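Local coordinates for protein interpain A (Prevotella intermedia, PDB 3BB7) that probably cleaves proteins as a cysteine peptidase of the C10 family, present here as an inactive proenzyme with a changed nucleophile, at residues I152-W163 against A181-A192. The protein carries 1 engineered substitution. Numbering follows the deposited sequence.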
ATOM      1  N   ILE A 152      -5.198  23.475   1.504  1.00  9.75           N
ATOM      2  CA  ILE A 152      -5.347  22.426   0.497  1.00 10.70           C
ATOM      3  C   ILE A 152      -6.738  21.838   0.743  1.00 10.13           C
ATOM      4  O   ILE A 152      -6.976  21.189   1.757  1.00 10.86           O
ATOM      5  CB  ILE A 152      -4.251  21.352   0.646  1.00 10.76           C
ATOM      6  CG1 ILE A 152      -2.850  21.982   0.427  1.00 11.58           C
ATOM      7  CG2 ILE A 152      -4.530  20.182  -0.310  1.00 12.06           C
ATOM      8  CD1 ILE A 152      -1.702  21.124   0.965  1.00 13.23           C
ATOM      9  N   SER A 153      -7.662  22.088  -0.189  1.00 11.32           N
ATOM     10  CA  SER A 153      -9.084  21.824   0.036  1.00 11.08           C
ATOM     11  C   SER A 153      -9.649  20.828  -0.959  1.00 11.00           C
ATOM     12  O   SER A 153      -9.183  20.747  -2.097  1.00 11.72           O
ATOM     13  CB  SER A 153      -9.864  23.137  -0.076  1.00 11.37           C
ATOM     14  OG  SER A 153      -9.382  24.052   0.897  1.00 16.47           O
ATOM     15  N   ALA A 154     -10.690  20.113  -0.533  1.00 10.23           N
ATOM     16  CA  ALA A 154     -11.420  19.219  -1.404  1.00 11.17           C
ATOM     17  C   ALA A 154     -12.921  19.441  -1.201  1.00 11.04           C
ATOM     18  O   ALA A 154     -13.413  19.410  -0.058  1.00 11.15           O
ATOM     19  CB  ALA A 154     -11.064  17.804  -1.035  1.00 11.31           C
ATOM     20  N   ASP A 155     -13.642  19.680  -2.291  1.00 12.07           N
ATOM     21  CA  ASP A 155     -15.106  19.767  -2.240  1.00 12.53           C
ATOM     22  C   ASP A 155     -15.664  18.447  -2.734  1.00 11.54           C
ATOM     23  O   ASP A 155     -16.045  18.294  -3.907  1.00 12.75           O
ATOM     24  CB  ASP A 155     -15.592  20.925  -3.109  1.00 13.02           C
ATOM     25  CG  ASP A 155     -17.098  21.096  -3.051  1.00 17.39           C
ATOM     26  OD1 ASP A 155     -17.769  20.298  -2.331  1.00 19.47           O
ATOM     27  OD2 ASP A 155     -17.603  22.020  -3.750  1.00 20.12           O
ATOM     28  N   PHE A 156     -15.675  17.453  -1.843  1.00 10.46           N
ATOM     29  CA  PHE A 156     -16.109  16.100  -2.215  1.00 10.75           C
ATOM     30  C   PHE A 156     -17.548  16.093  -2.745  1.00 10.21           C
ATOM     31  O   PHE A 156     -17.878  15.380  -3.722  1.00 10.09           O
ATOM     32  CB  PHE A 156     -16.006  15.117  -1.035  1.00  9.78           C
ATOM     33  CG  PHE A 156     -14.683  15.131  -0.301  1.00  8.81           C
ATOM     34  CD1 PHE A 156     -13.656  14.250  -0.641  1.00 10.54           C
ATOM     35  CD2 PHE A 156     -14.506  15.955   0.808  1.00  8.70           C
ATOM     36  CE1 PHE A 156     -12.478  14.211   0.076  1.00 10.87           C
ATOM     37  CE2 PHE A 156     -13.288  15.968   1.522  1.00 10.55           C
ATOM     38  CZ  PHE A 156     -12.279  15.089   1.153  1.00  9.63           C
ATOM     39  N   GLY A 157     -18.430  16.842  -2.067  1.00 10.10           N
ATOM     40  CA  GLY A 157     -19.867  16.754  -2.372  1.00 11.62           C
ATOM     41  C   GLY A 157     -20.203  17.284  -3.756  1.00 11.47           C
ATOM     42  O   GLY A 157     -21.224  16.892  -4.343  1.00 12.93           O
ATOM     43  N   ASN A 158     -19.363  18.160  -4.314  1.00 10.99           N
ATOM     44  CA  ASN A 158     -19.598  18.659  -5.670  1.00 12.27           C
ATOM     45  C   ASN A 158     -18.697  18.032  -6.722  1.00 12.64           C
ATOM     46  O   ASN A 158     -18.652  18.502  -7.870  1.00 14.44           O
ATOM     47  CB  ASN A 158     -19.511  20.177  -5.698  1.00 12.53           C
ATOM     48  CG  ASN A 158     -20.680  20.833  -5.007  1.00 11.54           C
ATOM     49  OD1 ASN A 158     -21.828  20.556  -5.329  1.00 16.02           O
ATOM     50  ND2 ASN A 158     -20.392  21.686  -4.037  1.00 13.33           N
ATOM     51  N   THR A 159     -18.014  16.942  -6.362  1.00 11.78           N
ATOM     52  CA  THR A 159     -17.096  16.318  -7.287  1.00 12.34           C
ATOM     53  C   THR A 159     -17.655  14.993  -7.780  1.00 12.65           C
ATOM     54  O   THR A 159     -17.949  14.104  -6.970  1.00 13.15           O
ATOM     55  CB  THR A 159     -15.714  16.097  -6.639  1.00 12.01           C
ATOM     56  OG1 THR A 159     -15.158  17.369  -6.339  1.00 13.24           O
ATOM     57  CG2 THR A 159     -14.757  15.374  -7.595  1.00 12.17           C
ATOM     58  N   THR A 160     -17.818  14.873  -9.107  1.00 12.48           N
ATOM     59  CA  THR A 160     -18.154  13.605  -9.725  1.00 14.20           C
ATOM     60  C   THR A 160     -16.837  13.003 -10.210  1.00 12.86           C
ATOM     61  O   THR A 160     -16.275  13.469 -11.206  1.00 14.81           O
ATOM     62  CB  THR A 160     -19.131  13.814 -10.904  1.00 13.45           C
ATOM     63  OG1 THR A 160     -20.323  14.446 -10.404  1.00 17.67           O
ATOM     64  CG2 THR A 160     -19.496  12.493 -11.541  1.00 16.87           C
ATOM     65  N   TYR A 161     -16.330  11.990  -9.507  1.00 11.76           N
ATOM     66  CA  TYR A 161     -15.020  11.411  -9.852  1.00 11.30           C
ATOM     67  C   TYR A 161     -15.020  10.886 -11.281  1.00 11.31           C
ATOM     68  O   TYR A 161     -15.955  10.216 -11.725  1.00 12.10           O
ATOM     69  CB  TYR A 161     -14.570  10.360  -8.814  1.00 11.63           C
ATOM     70  CG  TYR A 161     -14.460  11.024  -7.476  1.00  9.83           C
ATOM     71  CD1 TYR A 161     -15.448  10.864  -6.523  1.00 11.17           C
ATOM     72  CD2 TYR A 161     -13.389  11.894  -7.188  1.00 11.01           C
ATOM     73  CE1 TYR A 161     -15.398  11.567  -5.312  1.00 10.82           C
ATOM     74  CE2 TYR A 161     -13.317  12.570  -5.987  1.00 10.98           C
ATOM     75  CZ  TYR A 161     -14.341  12.420  -5.046  1.00 10.34           C
ATOM     76  OH  TYR A 161     -14.299  13.151  -3.855  1.00 11.51           O
ATOM     77  N   ASP A 162     -13.992  11.233 -12.035  1.00 10.73           N
ATOM     78  CA  ASP A 162     -13.985  10.954 -13.476  1.00 11.01           C
ATOM     79  C   ASP A 162     -13.379   9.575 -13.745  1.00 11.11           C
ATOM     80  O   ASP A 162     -12.286   9.452 -14.319  1.00 10.26           O
ATOM     81  CB  ASP A 162     -13.251  12.068 -14.202  1.00 11.44           C
ATOM     82  CG  ASP A 162     -13.401  11.991 -15.725  1.00 12.19           C
ATOM     83  OD1 ASP A 162     -12.740  12.814 -16.393  1.00 12.53           O
ATOM     84  OD2 ASP A 162     -14.172  11.149 -16.261  1.00 13.89           O
ATOM     85  N   TRP A 163     -14.091   8.536 -13.308  1.00 10.63           N
ATOM     86  CA  TRP A 163     -13.586   7.155 -13.413  1.00 11.50           C
ATOM     87  C   TRP A 163     -13.175   6.748 -14.826  1.00 11.30           C
ATOM     88  O   TRP A 163     -12.200   6.027 -15.004  1.00 12.66           O
ATOM     89  CB  TRP A 163     -14.612   6.151 -12.871  1.00 11.17           C
ATOM     90  CG  TRP A 163     -15.019   6.462 -11.455  1.00 10.69           C
ATOM     91  CD1 TRP A 163     -16.232   6.900 -11.018  1.00 12.32           C
ATOM     92  CD2 TRP A 163     -14.157   6.476 -10.307  1.00 10.43           C
ATOM     93  NE1 TRP A 163     -16.219   7.076  -9.661  1.00 11.63           N
ATOM     94  CE2 TRP A 163     -14.939   6.858  -9.198  1.00 12.28           C
ATOM     95  CE3 TRP A 163     -12.808   6.160 -10.103  1.00 10.96           C
ATOM     96  CZ2 TRP A 163     -14.411   6.938  -7.892  1.00 11.23           C
ATOM     97  CZ3 TRP A 163     -12.272   6.257  -8.809  1.00 12.28           C
ATOM     98  CH2 TRP A 163     -13.069   6.667  -7.719  1.00 11.93           C
ATOM     99  N   ALA A 181      -8.126  13.733 -13.795  1.00 10.54           N
ATOM    100  CA  ALA A 181      -8.990  12.731 -13.186  1.00 10.49           C
ATOM    101  C   ALA A 181      -8.305  12.112 -12.006  1.00  9.83           C
ATOM    102  O   ALA A 181      -8.868  12.077 -10.916  1.00 11.17           O
ATOM    103  CB  ALA A 181      -9.364  11.670 -14.185  1.00  9.98           C
ATOM    104  N   VAL A 182      -7.088  11.598 -12.223  1.00  9.85           N
ATOM    105  CA  VAL A 182      -6.400  10.929 -11.142  1.00  9.90           C
ATOM    106  C   VAL A 182      -5.895  11.920 -10.080  1.00 10.26           C
ATOM    107  O   VAL A 182      -5.899  11.573  -8.884  1.00 10.79           O
ATOM    108  CB  VAL A 182      -5.277   9.969 -11.649  1.00  8.67           C
ATOM    109  CG1 VAL A 182      -4.054  10.725 -12.189  1.00 10.77           C
ATOM    110  CG2 VAL A 182      -4.856   9.028 -10.547  1.00 11.00           C
ATOM    111  N   ALA A 183      -5.471  13.123 -10.497  1.00 11.04           N
ATOM    112  CA  ALA A 183      -4.958  14.105  -9.541  1.00 10.83           C
ATOM    113  C   ALA A 183      -6.043  14.557  -8.571  1.00 10.75           C
ATOM    114  O   ALA A 183      -5.752  14.802  -7.416  1.00 10.80           O
ATOM    115  CB  ALA A 183      -4.391  15.300 -10.269  1.00 11.65           C
ATOM    116  N   THR A 184      -7.284  14.707  -9.062  1.00 10.12           N
ATOM    117  CA  THR A 184      -8.407  15.077  -8.206  1.00 10.67           C
ATOM    118  C   THR A 184      -8.631  13.993  -7.157  1.00 10.55           C
ATOM    119  O   THR A 184      -8.768  14.306  -5.976  1.00 10.06           O
ATOM    120  CB  THR A 184      -9.664  15.273  -9.062  1.00 10.45           C
ATOM    121  OG1 THR A 184      -9.441  16.368  -9.971  1.00 12.06           O
ATOM    122  CG2 THR A 184     -10.868  15.549  -8.183  1.00 12.18           C
ATOM    123  N   LEU A 185      -8.672  12.728  -7.594  1.00 10.14           N
ATOM    124  CA  LEU A 185      -8.872  11.612  -6.682  1.00 10.17           C
ATOM    125  C   LEU A 185      -7.753  11.534  -5.622  1.00  9.44           C
ATOM    126  O   LEU A 185      -8.025  11.367  -4.428  1.00 10.58           O
ATOM    127  CB  LEU A 185      -8.986  10.303  -7.480  1.00  9.92           C
ATOM    128  CG  LEU A 185      -9.185   9.025  -6.656  1.00 10.58           C
ATOM    129  CD1 LEU A 185     -10.535   9.084  -5.866  1.00 12.09           C
ATOM    130  CD2 LEU A 185      -9.151   7.799  -7.535  1.00 11.47           C
ATOM    131  N   MET A 186      -6.498  11.700  -6.052  1.00  9.61           N
ATOM    132  CA  MET A 186      -5.348  11.681  -5.126  1.00  9.55           C
ATOM    133  C   MET A 186      -5.462  12.781  -4.081  1.00  9.62           C
ATOM    134  O   MET A 186      -5.277  12.529  -2.900  1.00  9.76           O
ATOM    135  CB  MET A 186      -4.053  11.896  -5.906  1.00 10.03           C
ATOM    136  CG  MET A 186      -3.631  10.718  -6.744  1.00 11.21           C
ATOM    137  SD  MET A 186      -2.942   9.403  -5.717  1.00 11.95           S
ATOM    138  CE  MET A 186      -2.629   8.157  -6.964  1.00 12.58           C
ATOM    139  N   LEU A 187      -5.797  14.002  -4.531  1.00  9.58           N
ATOM    140  CA  LEU A 187      -5.912  15.131  -3.616  1.00 10.62           C
ATOM    141  C   LEU A 187      -7.035  14.850  -2.613  1.00 10.21           C
ATOM    142  O   LEU A 187      -6.869  15.008  -1.411  1.00 10.41           O
ATOM    143  CB  LEU A 187      -6.204  16.395  -4.410  1.00 11.49           C
ATOM    144  CG  LEU A 187      -6.847  17.558  -3.654  1.00 15.33           C
ATOM    145  CD1 LEU A 187      -5.794  18.128  -2.824  1.00 17.57           C
ATOM    146  CD2 LEU A 187      -7.395  18.584  -4.629  1.00 17.53           C
ATOM    147  N   HIS A 188      -8.167  14.367  -3.107  1.00  9.78           N
ATOM    148  CA  HIS A 188      -9.306  14.133  -2.222  1.00  9.25           C
ATOM    149  C   HIS A 188      -9.016  13.028  -1.218  1.00  9.28           C
ATOM    150  O   HIS A 188      -9.372  13.157  -0.032  1.00  9.48           O
ATOM    151  CB  HIS A 188     -10.536  13.835  -3.052  1.00  9.02           C
ATOM    152  CG  HIS A 188     -11.094  15.045  -3.722  1.00  9.41           C
ATOM    153  ND1 HIS A 188     -12.441  15.182  -3.982  1.00 11.76           N
ATOM    154  CD2 HIS A 188     -10.502  16.197  -4.138  1.00 11.21           C
ATOM    155  CE1 HIS A 188     -12.652  16.351  -4.572  1.00 12.85           C
ATOM    156  NE2 HIS A 188     -11.499  16.997  -4.653  1.00 13.30           N
ATOM    157  N   CYS A 189      -8.321  11.979  -1.662  1.00  9.20           N
ATOM    158  CA  CYS A 189      -7.958  10.891  -0.722  1.00  9.52           C
ATOM    159  C   CYS A 189      -7.024  11.407   0.355  1.00 10.33           C
ATOM    160  O   CYS A 189      -7.144  10.983   1.529  1.00 11.55           O
ATOM    161  CB  CYS A 189      -7.320   9.720  -1.457  1.00  9.47           C
ATOM    162  SG  CYS A 189      -8.512   8.789  -2.457  1.00 11.39           S
ATOM    163  N   GLY A 190      -6.084  12.285  -0.021  1.00  8.40           N
ATOM    164  CA  GLY A 190      -5.188  12.868   1.000  1.00 10.17           C
ATOM    165  C   GLY A 190      -5.938  13.755   1.989  1.00  9.49           C
ATOM    166  O   GLY A 190      -5.777  13.625   3.221  1.00 10.16           O
ATOM    167  N   VAL A 191      -6.717  14.713   1.482  1.00  9.43           N
ATOM    168  CA  VAL A 191      -7.444  15.630   2.374  1.00 10.08           C
ATOM    169  C   VAL A 191      -8.377  14.832   3.306  1.00  9.31           C
ATOM    170  O   VAL A 191      -8.459  15.097   4.509  1.00  9.18           O
ATOM    171  CB  VAL A 191      -8.220  16.670   1.560  1.00  9.74           C
ATOM    172  CG1 VAL A 191      -9.170  17.463   2.467  1.00 10.54           C
ATOM    173  CG2 VAL A 191      -7.216  17.594   0.830  1.00 11.22           C
ATOM    174  N   ALA A 192      -9.078  13.841   2.757  1.00  8.77           N
ATOM    175  CA  ALA A 192      -9.960  12.967   3.569  1.00 10.33           C
ATOM    176  C   ALA A 192      -9.213  12.245   4.691  1.00  9.91           C
ATOM    177  O   ALA A 192      -9.799  11.975   5.750  1.00 11.92           O
ATOM    178  CB  ALA A 192     -10.650  11.966   2.708  1.00 10.24           C
TER
HETATM  179  O   HOH W   1     -12.442  20.106  -4.856  1.00 14.51           O
HETATM  180  O   HOH W   2     -11.773  12.666 -10.734  1.00  8.21           O
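Y161 OH and H188 ND1 share a hydrogen bond of 2.8 Å, the hydroxyl lying in the plane of the imidazole at its edge while the two rings stand almost perpendicular, at 89°. H188 rises from the helix with CG anti to the carbonyl carbon (chi1 -74°), which carries its ring into the loop that follows strand 150-154. One imidazole face receives A154 CB, a CH-pi contact 3.7 Å from the ring centroid; T184 CG2 lies over the opposite face, toward the rim. Next to ND1 on the same ring, H188 CE1 has T159 OG1 near the ring plane at 3.2 Å, and that hydroxyl donates to D155 O from above the carbonyl plane, tying T159 back to D155 beside the imidazole edge. A water accepts from D155 N and lies 3.3 Å from H188 NE2, so both ring nitrogens have polar neighbours. F156 completes the aromatic cluster, its CE1 edge against H188 O and its CZ against A192 CB. Toward the strand, I152 CG2 presses tightly on L187 CD1 (3.5 Å); at the other end W163 CZ3 meets L185 CD2, and a second water bridges D162 N to A181 O. Within the C10 peptidase domain, strand 152-154 crosses helix 181-192, part of the longer helix 176-192, at -103° and pairs with strand 138-142, whose H138 touches F156 and V191; helix 116-128 packs against L185 and W163, and F156 stacks on Y218.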